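Local coordinates for pyridoxal phosphate homeostasis protein (Bifidobacterium adolescentis ATCC 15703, PDB 3CPG), which probably binds pyridoxal 5'-phosphate in a TIM-barrel fold and takes part in the homeostasis of that cofactor, at residues 21-25 and 264-268; 200-204 and 221-225; 98-102 and 112-117; 35-40 and 250-254; 147-151 and 190-196. All coordinates share one frame; numbering follows the deposited sequence.

Contact 1: 21-25 and 264-268; sequences RAREI and GTAIF. With ACT (acetate ion), chain B.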
# COMPACT_ATOMS: atom_id res chain seq x y z
N ARG A 21 -9.85 20.36 12.81
CA ARG A 21 -9.05 19.19 12.42
C ARG A 21 -9.64 18.54 11.17
O ARG A 21 -8.91 18.14 10.27
CB ARG A 21 -9.01 18.16 13.56
CG ARG A 21 -8.15 16.94 13.25
CD ARG A 21 -6.67 17.31 13.23
NE ARG A 21 -5.85 16.17 12.81
CZ ARG A 21 -4.95 16.22 11.83
NH1 ARG A 21 -4.77 17.36 11.16
NH2 ARG A 21 -4.26 15.14 11.51
N ALA A 22 -10.96 18.42 11.14
CA ALA A 22 -11.62 17.82 9.98
C ALA A 22 -11.32 18.65 8.74
O ALA A 22 -11.14 18.10 7.65
CB ALA A 22 -13.13 17.75 10.22
N ARG A 23 -11.28 19.98 8.89
CA ARG A 23 -10.99 20.85 7.76
C ARG A 23 -9.55 20.66 7.27
O ARG A 23 -9.30 20.61 6.07
CB ARG A 23 -11.20 22.33 8.13
CG ARG A 23 -12.65 22.74 8.36
CD ARG A 23 -12.82 24.25 8.27
NE ARG A 23 -12.08 24.98 9.30
CZ ARG A 23 -12.49 25.14 10.55
NH1 ARG A 23 -13.65 24.63 10.95
NH2 ARG A 23 -11.74 25.81 11.42
N GLU A 24 -8.62 20.55 8.21
CA GLU A 24 -7.21 20.36 7.86
C GLU A 24 -7.03 19.10 7.03
O GLU A 24 -6.35 19.11 6.00
CB GLU A 24 -6.35 20.23 9.12
CG GLU A 24 -6.40 21.42 10.07
CD GLU A 24 -5.48 21.25 11.26
OE1 GLU A 24 -5.49 20.16 11.87
OE2 GLU A 24 -4.76 22.21 11.61
N ILE A 25 -7.63 18.01 7.48
CA ILE A 25 -7.53 16.73 6.79
C ILE A 25 -8.21 16.78 5.43
O ILE A 25 -7.71 16.22 4.45
CB ILE A 25 -8.13 15.60 7.66
CG1 ILE A 25 -7.30 15.47 8.94
CG2 ILE A 25 -8.15 14.27 6.89
CD1 ILE A 25 -7.81 14.42 9.91
N GLY A 264 1.10 10.15 3.92
CA GLY A 264 0.76 10.35 5.31
C GLY A 264 0.76 11.82 5.69
O GLY A 264 -0.30 12.43 5.85
N THR A 265 1.95 12.40 5.80
CA THR A 265 2.11 13.80 6.19
C THR A 265 1.34 14.83 5.37
O THR A 265 0.74 15.75 5.93
CB THR A 265 3.61 14.18 6.19
OG1 THR A 265 4.32 13.29 7.05
CG2 THR A 265 3.80 15.60 6.68
N ALA A 266 1.34 14.69 4.05
CA ALA A 266 0.64 15.65 3.20
C ALA A 266 -0.86 15.68 3.49
O ALA A 266 -1.54 16.66 3.17
CB ALA A 266 0.88 15.34 1.73
N ILE A 267 -1.37 14.61 4.10
CA ILE A 267 -2.79 14.52 4.42
C ILE A 267 -3.08 14.90 5.87
O ILE A 267 -3.93 15.75 6.14
CB ILE A 267 -3.32 13.08 4.20
CG1 ILE A 267 -3.35 12.76 2.70
CG2 ILE A 267 -4.72 12.94 4.82
CD1 ILE A 267 -3.73 11.33 2.40
N PHE A 268 -2.37 14.25 6.78
CA PHE A 268 -2.57 14.46 8.21
C PHE A 268 -1.64 15.49 8.86
O PHE A 268 -1.84 15.85 10.02
CB PHE A 268 -2.43 13.12 8.92
CG PHE A 268 -3.40 12.08 8.44
CD1 PHE A 268 -4.76 12.20 8.71
CD2 PHE A 268 -2.96 10.99 7.68
CE1 PHE A 268 -5.67 11.25 8.24
CE2 PHE A 268 -3.86 10.04 7.21
CZ PHE A 268 -5.22 10.17 7.49
C ACT B . 4.59 10.54 4.20
O ACT B . 4.06 10.55 5.29
OXT ACT B . 3.91 10.52 3.19
CH3 ACT B . 6.10 10.54 4.09
O HOH W 1 -3.98 17.69 8.28

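Contact 2: 200-204 and 221-225; sequences GLMTI and LRKTR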
# COMPACT_ATOMS: atom_id res chain seq x y z
N GLY A 200 1.55 -7.07 -7.33
CA GLY A 200 2.48 -6.04 -7.75
C GLY A 200 3.71 -5.94 -6.85
O GLY A 200 4.00 -6.84 -6.07
N LEU A 201 4.43 -4.83 -6.98
CA LEU A 201 5.63 -4.57 -6.20
C LEU A 201 5.48 -3.29 -5.38
O LEU A 201 4.63 -2.45 -5.66
CB LEU A 201 6.84 -4.43 -7.13
CG LEU A 201 7.07 -5.55 -8.15
CD1 LEU A 201 8.26 -5.21 -9.03
CD2 LEU A 201 7.29 -6.87 -7.44
N MSE A 202 6.32 -3.14 -4.36
CA MSE A 202 6.29 -1.97 -3.49
C MSE A 202 7.71 -1.60 -3.09
O MSE A 202 8.58 -2.46 -3.02
CB MSE A 202 5.48 -2.28 -2.22
CG MSE A 202 5.32 -1.11 -1.21
SE MSE A 202 6.80 -0.73 0.00
CE MSE A 202 6.08 -1.54 1.58
N THR A 203 7.95 -0.32 -2.85
CA THR A 203 9.26 0.10 -2.38
C THR A 203 9.14 1.37 -1.55
O THR A 203 8.27 2.21 -1.79
CB THR A 203 10.28 0.35 -3.51
OG1 THR A 203 11.59 0.52 -2.94
CG2 THR A 203 9.93 1.61 -4.28
N ILE A 204 10.02 1.48 -0.57
CA ILE A 204 10.06 2.65 0.29
C ILE A 204 10.93 3.70 -0.42
O ILE A 204 10.91 4.88 -0.07
CB ILE A 204 10.66 2.29 1.66
CG1 ILE A 204 9.77 1.25 2.34
CG2 ILE A 204 10.79 3.54 2.53
CD1 ILE A 204 10.31 0.74 3.67
N LEU A 221 11.92 -0.55 -10.22
CA LEU A 221 10.73 -1.28 -9.77
C LEU A 221 9.75 -1.49 -10.92
O LEU A 221 9.19 -2.57 -11.08
CB LEU A 221 10.02 -0.52 -8.64
CG LEU A 221 9.11 -1.41 -7.79
CD1 LEU A 221 9.97 -2.38 -6.98
CD2 LEU A 221 8.26 -0.55 -6.85
N ARG A 222 9.55 -0.45 -11.74
CA ARG A 222 8.64 -0.56 -12.87
C ARG A 222 9.12 -1.62 -13.87
O ARG A 222 8.33 -2.45 -14.33
CB ARG A 222 8.51 0.77 -13.60
CG ARG A 222 7.52 0.70 -14.77
CD ARG A 222 7.54 1.94 -15.65
NE ARG A 222 8.76 2.04 -16.44
CZ ARG A 222 9.75 2.88 -16.18
NH1 ARG A 222 9.68 3.71 -15.15
NH2 ARG A 222 10.83 2.89 -16.97
N LYS A 223 10.40 -1.59 -14.20
CA LYS A 223 10.95 -2.57 -15.15
C LYS A 223 10.83 -3.98 -14.61
O LYS A 223 10.53 -4.92 -15.34
CB LYS A 223 12.42 -2.25 -15.45
CG LYS A 223 12.62 -0.98 -16.24
CD LYS A 223 14.09 -0.76 -16.56
CE LYS A 223 14.30 0.52 -17.34
NZ LYS A 223 15.74 0.73 -17.69
N THR A 224 11.08 -4.13 -13.31
CA THR A 224 10.99 -5.44 -12.67
C THR A 224 9.56 -5.94 -12.77
O THR A 224 9.32 -7.10 -13.09
CB THR A 224 11.42 -5.35 -11.19
OG1 THR A 224 12.81 -5.01 -11.12
CG2 THR A 224 11.18 -6.68 -10.47
N ARG A 225 8.60 -5.06 -12.49
CA ARG A 225 7.19 -5.39 -12.57
C ARG A 225 6.88 -5.86 -14.00
O ARG A 225 6.21 -6.88 -14.20
CB ARG A 225 6.36 -4.15 -12.22
CG ARG A 225 4.83 -4.31 -12.17
CD ARG A 225 4.19 -4.29 -13.55
NE ARG A 225 4.59 -3.14 -14.37
CZ ARG A 225 4.05 -1.93 -14.32
NH1 ARG A 225 3.05 -1.66 -13.49
NH2 ARG A 225 4.50 -0.98 -15.13

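Contact 3: 98-102 and 112-117; sequences GFSLG and AEHIPF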
# COMPACT_ATOMS: atom_id res chain seq x y z
N GLY A 98 -21.41 3.54 3.21
CA GLY A 98 -21.63 2.80 1.97
C GLY A 98 -20.40 2.15 1.35
O GLY A 98 -20.39 1.88 0.15
N PHE A 99 -19.38 1.89 2.16
CA PHE A 99 -18.15 1.27 1.68
C PHE A 99 -17.84 -0.03 2.41
O PHE A 99 -18.17 -0.18 3.59
CB PHE A 99 -16.94 2.18 1.93
CG PHE A 99 -17.02 3.52 1.27
CD1 PHE A 99 -17.02 3.64 -0.11
CD2 PHE A 99 -17.08 4.68 2.05
CE1 PHE A 99 -17.06 4.89 -0.72
CE2 PHE A 99 -17.13 5.94 1.45
CZ PHE A 99 -17.12 6.04 0.07
N SER A 100 -17.22 -0.96 1.70
CA SER A 100 -16.79 -2.21 2.33
C SER A 100 -15.32 -1.90 2.59
O SER A 100 -14.70 -1.15 1.84
CB SER A 100 -16.95 -3.40 1.38
OG SER A 100 -16.22 -3.24 0.18
N LEU A 101 -14.76 -2.44 3.67
CA LEU A 101 -13.37 -2.16 4.02
C LEU A 101 -12.56 -3.43 4.23
O LEU A 101 -12.93 -4.26 5.05
CB LEU A 101 -13.31 -1.32 5.30
CG LEU A 101 -11.92 -1.02 5.87
CD1 LEU A 101 -11.17 -0.05 4.96
CD2 LEU A 101 -12.06 -0.43 7.27
N GLY A 102 -11.46 -3.56 3.51
CA GLY A 102 -10.62 -4.74 3.64
C GLY A 102 -11.45 -6.00 3.52
O GLY A 102 -12.32 -6.10 2.66
N ALA A 112 -21.69 -1.85 -3.09
CA ALA A 112 -20.91 -0.89 -2.33
C ALA A 112 -19.47 -0.84 -2.83
O ALA A 112 -18.87 -1.88 -3.10
CB ALA A 112 -20.92 -1.26 -0.85
N GLU A 113 -18.92 0.36 -2.97
CA GLU A 113 -17.54 0.50 -3.42
C GLU A 113 -16.65 -0.10 -2.35
O GLU A 113 -16.93 0.04 -1.16
CB GLU A 113 -17.17 1.97 -3.62
CG GLU A 113 -15.75 2.15 -4.13
CD GLU A 113 -15.41 3.60 -4.43
OE1 GLU A 113 -16.33 4.44 -4.44
OE2 GLU A 113 -14.21 3.89 -4.66
N HIS A 114 -15.58 -0.75 -2.77
CA HIS A 114 -14.66 -1.37 -1.82
C HIS A 114 -13.44 -0.50 -1.57
O HIS A 114 -12.84 0.04 -2.50
CB HIS A 114 -14.23 -2.75 -2.35
CG HIS A 114 -13.27 -3.46 -1.45
ND1 HIS A 114 -11.93 -3.62 -1.76
CD2 HIS A 114 -13.45 -4.06 -0.25
CE1 HIS A 114 -11.33 -4.28 -0.78
NE2 HIS A 114 -12.23 -4.56 0.15
N ILE A 115 -13.08 -0.36 -0.29
CA ILE A 115 -11.91 0.41 0.11
C ILE A 115 -10.84 -0.57 0.59
O ILE A 115 -11.00 -1.21 1.63
CB ILE A 115 -12.24 1.41 1.25
CG1 ILE A 115 -13.16 2.51 0.73
CG2 ILE A 115 -10.96 2.03 1.80
CD1 ILE A 115 -13.55 3.54 1.77
N PRO A 116 -9.75 -0.72 -0.17
CA PRO A 116 -8.70 -1.65 0.27
C PRO A 116 -8.08 -1.22 1.59
O PRO A 116 -7.91 -0.03 1.85
CB PRO A 116 -7.70 -1.60 -0.88
CG PRO A 116 -8.59 -1.35 -2.07
CD PRO A 116 -9.52 -0.27 -1.55
N PHE A 117 -7.75 -2.20 2.43
CA PHE A 117 -7.13 -1.93 3.72
C PHE A 117 -5.83 -2.73 3.67
O PHE A 117 -5.83 -3.95 3.78
CB PHE A 117 -8.04 -2.45 4.85
CG PHE A 117 -7.65 -2.00 6.24
CD1 PHE A 117 -8.57 -2.06 7.28
CD2 PHE A 117 -6.36 -1.54 6.52
CE1 PHE A 117 -8.22 -1.68 8.58
CE2 PHE A 117 -6.00 -1.16 7.81
CZ PHE A 117 -6.93 -1.23 8.85
O HOH W 2 -20.38 2.97 -2.45
O HOH W 3 -18.13 -4.01 -1.59

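Contact 4: 35-40 and 250-254; sequences RIAAAE and MELAI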
# COMPACT_ATOMS: atom_id res chain seq x y z
N ARG A 35 -2.44 17.29 -6.55
CA ARG A 35 -1.04 17.04 -6.90
C ARG A 35 -0.94 15.78 -7.76
O ARG A 35 -0.18 15.74 -8.73
CB ARG A 35 -0.19 16.86 -5.63
CG ARG A 35 0.11 18.15 -4.90
CD ARG A 35 0.88 17.88 -3.61
NE ARG A 35 2.17 17.24 -3.85
CZ ARG A 35 3.00 16.87 -2.89
NH1 ARG A 35 2.69 17.07 -1.62
NH2 ARG A 35 4.17 16.31 -3.20
N ILE A 36 -1.69 14.76 -7.39
CA ILE A 36 -1.68 13.52 -8.16
C ILE A 36 -2.15 13.82 -9.59
O ILE A 36 -1.50 13.41 -10.55
CB ILE A 36 -2.59 12.46 -7.50
CG1 ILE A 36 -1.98 12.05 -6.16
CG2 ILE A 36 -2.74 11.24 -8.42
CD1 ILE A 36 -2.83 11.08 -5.34
N ALA A 37 -3.25 14.54 -9.72
CA ALA A 37 -3.77 14.89 -11.04
C ALA A 37 -2.74 15.69 -11.84
O ALA A 37 -2.52 15.43 -13.02
CB ALA A 37 -5.06 15.69 -10.90
N ALA A 38 -2.10 16.66 -11.19
CA ALA A 38 -1.10 17.48 -11.86
C ALA A 38 0.10 16.63 -12.30
O ALA A 38 0.66 16.85 -13.37
CB ALA A 38 -0.63 18.61 -10.93
N ALA A 39 0.47 15.66 -11.46
CA ALA A 39 1.59 14.78 -11.77
C ALA A 39 1.27 13.88 -12.95
O ALA A 39 2.13 13.63 -13.80
CB ALA A 39 1.94 13.94 -10.55
N GLU A 40 0.04 13.37 -13.00
CA GLU A 40 -0.36 12.51 -14.11
C GLU A 40 -0.31 13.30 -15.41
O GLU A 40 0.18 12.81 -16.43
CB GLU A 40 -1.78 11.97 -13.88
CG GLU A 40 -1.92 11.14 -12.61
CD GLU A 40 -3.35 10.68 -12.38
OE1 GLU A 40 -4.27 11.51 -12.50
OE2 GLU A 40 -3.55 9.48 -12.07
N MSE A 250 6.26 11.91 -4.46
CA MSE A 250 5.19 11.34 -5.28
C MSE A 250 5.20 11.79 -6.75
O MSE A 250 4.84 11.02 -7.64
CB MSE A 250 3.81 11.60 -4.66
CG MSE A 250 3.37 13.04 -4.61
SE MSE A 250 1.53 13.19 -3.99
CE MSE A 250 1.88 13.31 -2.12
N GLU A 251 5.61 13.03 -7.01
CA GLU A 251 5.67 13.51 -8.39
C GLU A 251 6.62 12.64 -9.21
O GLU A 251 6.30 12.24 -10.32
CB GLU A 251 6.15 14.97 -8.44
CG GLU A 251 5.09 16.03 -8.16
CD GLU A 251 4.60 16.04 -6.72
OE1 GLU A 251 5.36 15.60 -5.83
OE2 GLU A 251 3.47 16.51 -6.49
N LEU A 252 7.79 12.35 -8.64
CA LEU A 252 8.78 11.52 -9.33
C LEU A 252 8.28 10.09 -9.50
O LEU A 252 8.48 9.46 -10.54
CB LEU A 252 10.10 11.52 -8.55
CG LEU A 252 10.81 12.87 -8.40
CD1 LEU A 252 11.96 12.74 -7.42
CD2 LEU A 252 11.31 13.34 -9.76
N ALA A 253 7.62 9.57 -8.47
CA ALA A 253 7.10 8.21 -8.52
C ALA A 253 6.08 8.10 -9.64
O ALA A 253 6.09 7.15 -10.42
CB ALA A 253 6.45 7.85 -7.19
N ILE A 254 5.20 9.09 -9.73
CA ILE A 254 4.18 9.07 -10.76
C ILE A 254 4.80 9.20 -12.15
O ILE A 254 4.33 8.57 -13.11
CB ILE A 254 3.13 10.17 -10.50
CG1 ILE A 254 2.38 9.83 -9.20
CG2 ILE A 254 2.15 10.26 -11.66
CD1 ILE A 254 1.42 10.90 -8.72
O HOH W 4 1.90 17.49 -8.58
O HOH W 5 4.98 13.61 -13.05

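Contact 5: 147-151 and 190-196; sequences AEKIS and IGTLDGI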
# COMPACT_ATOMS: atom_id res chain seq x y z
N ALA A 147 6.66 -14.90 2.62
CA ALA A 147 5.55 -15.27 1.76
C ALA A 147 5.04 -16.67 2.10
O ALA A 147 3.83 -16.91 2.09
CB ALA A 147 5.99 -15.21 0.30
N GLU A 148 5.96 -17.58 2.40
CA GLU A 148 5.58 -18.95 2.75
C GLU A 148 4.82 -18.96 4.08
O GLU A 148 3.83 -19.67 4.23
CB GLU A 148 6.81 -19.84 2.88
CG GLU A 148 7.59 -20.06 1.60
CD GLU A 148 8.83 -20.93 1.81
OE1 GLU A 148 9.63 -20.62 2.71
OE2 GLU A 148 9.00 -21.92 1.06
N LYS A 149 5.29 -18.17 5.04
CA LYS A 149 4.64 -18.11 6.34
C LYS A 149 3.22 -17.56 6.20
O LYS A 149 2.30 -18.03 6.87
CB LYS A 149 5.45 -17.24 7.30
CG LYS A 149 6.81 -17.81 7.63
CD LYS A 149 7.62 -16.85 8.48
CE LYS A 149 9.02 -17.40 8.72
NZ LYS A 149 9.82 -16.47 9.56
N ILE A 150 3.05 -16.57 5.34
CA ILE A 150 1.72 -16.00 5.13
C ILE A 150 0.85 -17.03 4.41
O ILE A 150 -0.32 -17.21 4.74
CB ILE A 150 1.82 -14.69 4.30
CG1 ILE A 150 2.58 -13.64 5.11
CG2 ILE A 150 0.42 -14.20 3.93
CD1 ILE A 150 2.87 -12.35 4.37
N SER A 151 1.44 -17.72 3.44
CA SER A 151 0.73 -18.74 2.69
C SER A 151 0.16 -19.84 3.59
O SER A 151 -1.01 -20.19 3.51
CB SER A 151 1.66 -19.37 1.64
OG SER A 151 1.05 -20.49 1.03
N ILE A 190 6.83 -16.78 -5.23
CA ILE A 190 5.63 -16.35 -4.52
C ILE A 190 4.39 -16.72 -5.35
O ILE A 190 3.36 -17.11 -4.81
CB ILE A 190 5.64 -14.82 -4.27
CG1 ILE A 190 6.74 -14.47 -3.27
CG2 ILE A 190 4.28 -14.36 -3.76
CD1 ILE A 190 6.91 -12.98 -3.02
N GLY A 191 4.51 -16.59 -6.67
CA GLY A 191 3.40 -16.91 -7.54
C GLY A 191 2.94 -18.36 -7.46
O GLY A 191 1.80 -18.67 -7.82
N THR A 192 3.81 -19.24 -6.97
CA THR A 192 3.46 -20.66 -6.86
C THR A 192 2.79 -21.01 -5.54
O THR A 192 2.27 -22.12 -5.38
CB THR A 192 4.71 -21.56 -7.00
OG1 THR A 192 5.57 -21.37 -5.87
CG2 THR A 192 5.47 -21.22 -8.27
N LEU A 193 2.79 -20.08 -4.59
CA LEU A 193 2.19 -20.34 -3.28
C LEU A 193 0.68 -20.17 -3.26
O LEU A 193 0.14 -19.21 -3.80
CB LEU A 193 2.82 -19.41 -2.24
CG LEU A 193 4.33 -19.55 -2.05
CD1 LEU A 193 4.84 -18.46 -1.12
CD2 LEU A 193 4.64 -20.93 -1.48
N ASP A 194 -0.01 -21.12 -2.62
CA ASP A 194 -1.46 -21.05 -2.49
C ASP A 194 -1.81 -20.06 -1.39
O ASP A 194 -0.97 -19.73 -0.55
CB ASP A 194 -2.04 -22.42 -2.12
CG ASP A 194 -1.81 -23.47 -3.20
OD1 ASP A 194 -2.07 -23.18 -4.38
OD2 ASP A 194 -1.39 -24.59 -2.85
N GLY A 195 -3.05 -19.57 -1.39
CA GLY A 195 -3.46 -18.64 -0.35
C GLY A 195 -3.00 -17.21 -0.53
O GLY A 195 -3.35 -16.34 0.26
N ILE A 196 -2.19 -16.95 -1.56
CA ILE A 196 -1.73 -15.59 -1.80
C ILE A 196 -1.84 -15.20 -3.27
O ILE A 196 -1.76 -16.05 -4.17
CB ILE A 196 -0.26 -15.36 -1.34
CG1 ILE A 196 0.68 -16.36 -2.01
CG2 ILE A 196 -0.17 -15.46 0.18
CD1 ILE A 196 2.13 -16.20 -1.58

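Contact 1: 21-25 and 264-268
Ile25 lays its CD1 methyl against the edge of the Phe268 ring, close to the ring plane, with CD1 4.0 Å from Phe268 CD1. One face of the same ring is covered from within its own segment by CG2 of Ile267. That CG2 also faces CG2 of Ile25, 4.2 Å away. Ile25 CG1 in turn sits over the centre of the Arg21 guanidinium.

The guanidinium reaches past this apolar patch to the backbone. Arg21 NH2 gives a hydrogen bond to Phe268 O at 2.9 Å, in the carbonyl plane and on a lone pair. Arg21 CG stands anti to the backbone N (chi1 -178°), and the bend at chi2 carries the group across. Arg21 NH1 bonds Glu24 OE1 at 3.0 Å in a salt bridge within the helix. A water takes a bond from Arg21 NH1 and gives one to Ile267 O.

The contact joins the start of helix 19-42 to the segment after the last barrel strand, 260-263. The Phe268 side chain lies about 7 Å from that of Lys57, the predicted pyridoxal phosphate attachment site, which carries no cofactor here. Gly264 N and Thr265 N bind an acetate, probably from the crystallisation liquor. Glu63 forms a salt bridge with Arg21 NH2.

Two carboxylates thus flank an arginine that also holds a main-chain carbonyl. The carboxylates probably stabilise its positive charge, and the several bonds probably keep its plane from turning.

Contact 2: 200-204 and 221-225
Leu201 of strand 200-202 points toward the helix and sets its CB 3.7 Å from Leu221 CD1, in a contact made of apolar packing. Its CD1 goes deeper and meets CG2 of Thr224 at 3.6 Å. The CB of Arg225 lies on the same methyl, 3.9 Å from Leu201 CD1. Leu201 CG is anti to its own carbonyl carbon (chi1 -52°), and CD1 ends against the helix backbone, 3.5 Å from Leu221 O. Leu221 has two branches with separate tasks. CD1 meets Leu201, while CD2 lies 3.7 Å from Thr203 CG2, the two side chains running alongside each other but pointing opposite ways. Exchanging Leu221 for an alanine would probably open a gap beside Leu201 CB and leave Thr203 CG2 without the Leu221 methyl it packs on.

The polar ends turn to other partners. Thr203 OG1 pairs with Val167 O, Thr224 OG1 with His220 O, and Arg225 NH1 with Arg240 O. Van der Waals contact therefore joins the two segments, and the hydroxyls are satisfied by nearby backbone.

Strand and helix run nearly antiparallel, at 159°, with their axes 8.7 Å apart. This is the first half of a right-handed beta-alpha-beta crossover, as in a TIM barrel: strand 196-202, helix 211-231, strand 241-243. Met202 points to the other side of the sheet from Leu201. Strands 161-166 and 241-243 pair with strand 196-202, and Leu242 of strand 241-243 also packs on Leu221 and Arg225.

Contact 3: 98-102 and 112-117
Ser100 exchanges two backbone hydrogen bonds with strand 113-115. Its N donates to Glu113 O at 3.0 Å, and its O accepts from Ile115 N at 2.8 Å. Gly102 N then bonds Ile115 O at 3.0 Å. A side chain adds one more bond: His114 NE2 gives its hydrogen to Gly102 O at 2.9 Å, with the acceptor in the plane of the imidazole. His114 CG is anti to the backbone N (chi1 179°), which swings the ring along the strand toward Gly102. NE2 must carry a hydrogen to make this bond.

Waters serve the frayed beginning of the pair. One gives a hydrogen to Gly98 O and takes one from Glu113 N. Another joins Ser100 OG to Ala112 O, 2.7 Å from each.

The two strands are parallel, and strand 99-101 is paired here with strand 113-119 of the parallel barrel sheet. Gly98 just before it is the C-prime residue of a Schellman motif that ends helix 80-96.

On the side of the sheet that carries Phe99, Leu101, Glu113 and Ile115, the contact is mainly apolar. Ile115 CD1 makes a CH-pi contact over the face of the Phe99 ring, 3.9 Å from its centroid and offset toward the rim. With a serine in place of Phe99, Ile115 CD1 would probably lose the surface it rests on. Glu113 runs beside the ring, its carboxylate turned 81° from the ring plane. Further along, Leu101 CG packs 3.8 Å from Phe117 CD1.

Contact 4: 35-40 and 250-254
Two helices on the outside of the barrel meet here: helix 19-42, near the N terminus, and the short helix 250-255, late in the chain. Their local axes come within 9.2 Å and lie 40° apart. A side-on salt bridge joins them at one end. Arg35 NE donates to Glu251 OE2 at 3.0 Å, and Arg35 NH2 donates to Glu251 OE1 at 3.0 Å. Each oxygen uses its syn lone pair, and the two planes are only 9° apart. Bends at chi3 of Arg35 and chi2 of Glu251 (68°) bring the flat groups edge to edge. Selenomethionine Met250 lays its CE over the centre of one guanidinium face, 3.8 Å from Arg35 CZ.

Toward the other end the contact is apolar. Ile254 CD1 presses on Ala39 CB at 3.6 Å and reaches Ile36 CG2 at 4.2 Å. The small Ala39 lets the backbones come close, with its CA 5.4 Å from Glu251 CA. Behind this patch, Val261 of strand 260-263 touches both Ile36 and Ile254.

One water donates to both Arg35 O and Glu251 OE2. Thr247 O, outside the two segments, also accepts from Arg35 NH2. With two straight bonds, a methyl over one face and a further acceptor, the guanidinium is fixed in rotation, and the paired charges probably neutralise each other.

Contact 5: 147-151 and 190-196
Ser151 OG donates a hydrogen bond to Asp194 O at 2.7 Å. The hydroxyl meets this carbonyl at a C=O...donor angle of 147°, tilted 20° from the carbonyl plane. Ser151 OG stands anti to the backbone N (chi1 171°), which directs it out from the helix to the turn. The CB of Leu193 lies beside it, 3.9 Å from Ser151 OG. This bond pins the loop just before strand 196-202 to helix 144-157.

One turn earlier on the helix, Ala147 is the centre of the apolar packing. Its CB touches Ile190 CG1 at 3.7 Å and Leu193 CD1 at 3.7 Å. The Leu193 methyl also rests on the helix backbone, 3.7 Å from Ala147 C. Ile196 closes the patch from the strand side. Its CG2 meets Ile150 CG2 at 4.0 Å, the two side chains crossing at about a right angle. Gly195 passes close to the helix, with its CA 5.2 Å from Ser151 CA. A CB there would come very near Ser151 O.

Strand 161-166 lies beneath the contact. Its Val161 touches Ile150 and Ile196, while Val163 and Leu165 touch Ile190. Ile138 and Val141 of strand 137-141 also touch Ile150.

Neighbouring outer helices that pack on each other and on the parallel strands under them are typical of the TIM barrel, and here the helix-to-strand turn joins that packing.

From the N terminus, helix 19-42 supplies the first segments of contact 1 and then contact 4. Both loops close only near the C terminus, contact 4 at helix 250-255 and contact 1 at 264-268, so contact 4 is nested inside contact 1. They touch where Ala266 CB packs on Arg35 NH1. Contacts 3, 5 and 2 follow one another in series, all nested inside both long loops. Contact 3 pairs strands 99-101 and 113-119. Contact 5 ties helix 144-157 to the end of helix 183-191, and contact 2 follows directly on strand 196-202. The long loops join the chain's two ends; the shorter ones tie neighbouring strands and helices of the barrel between.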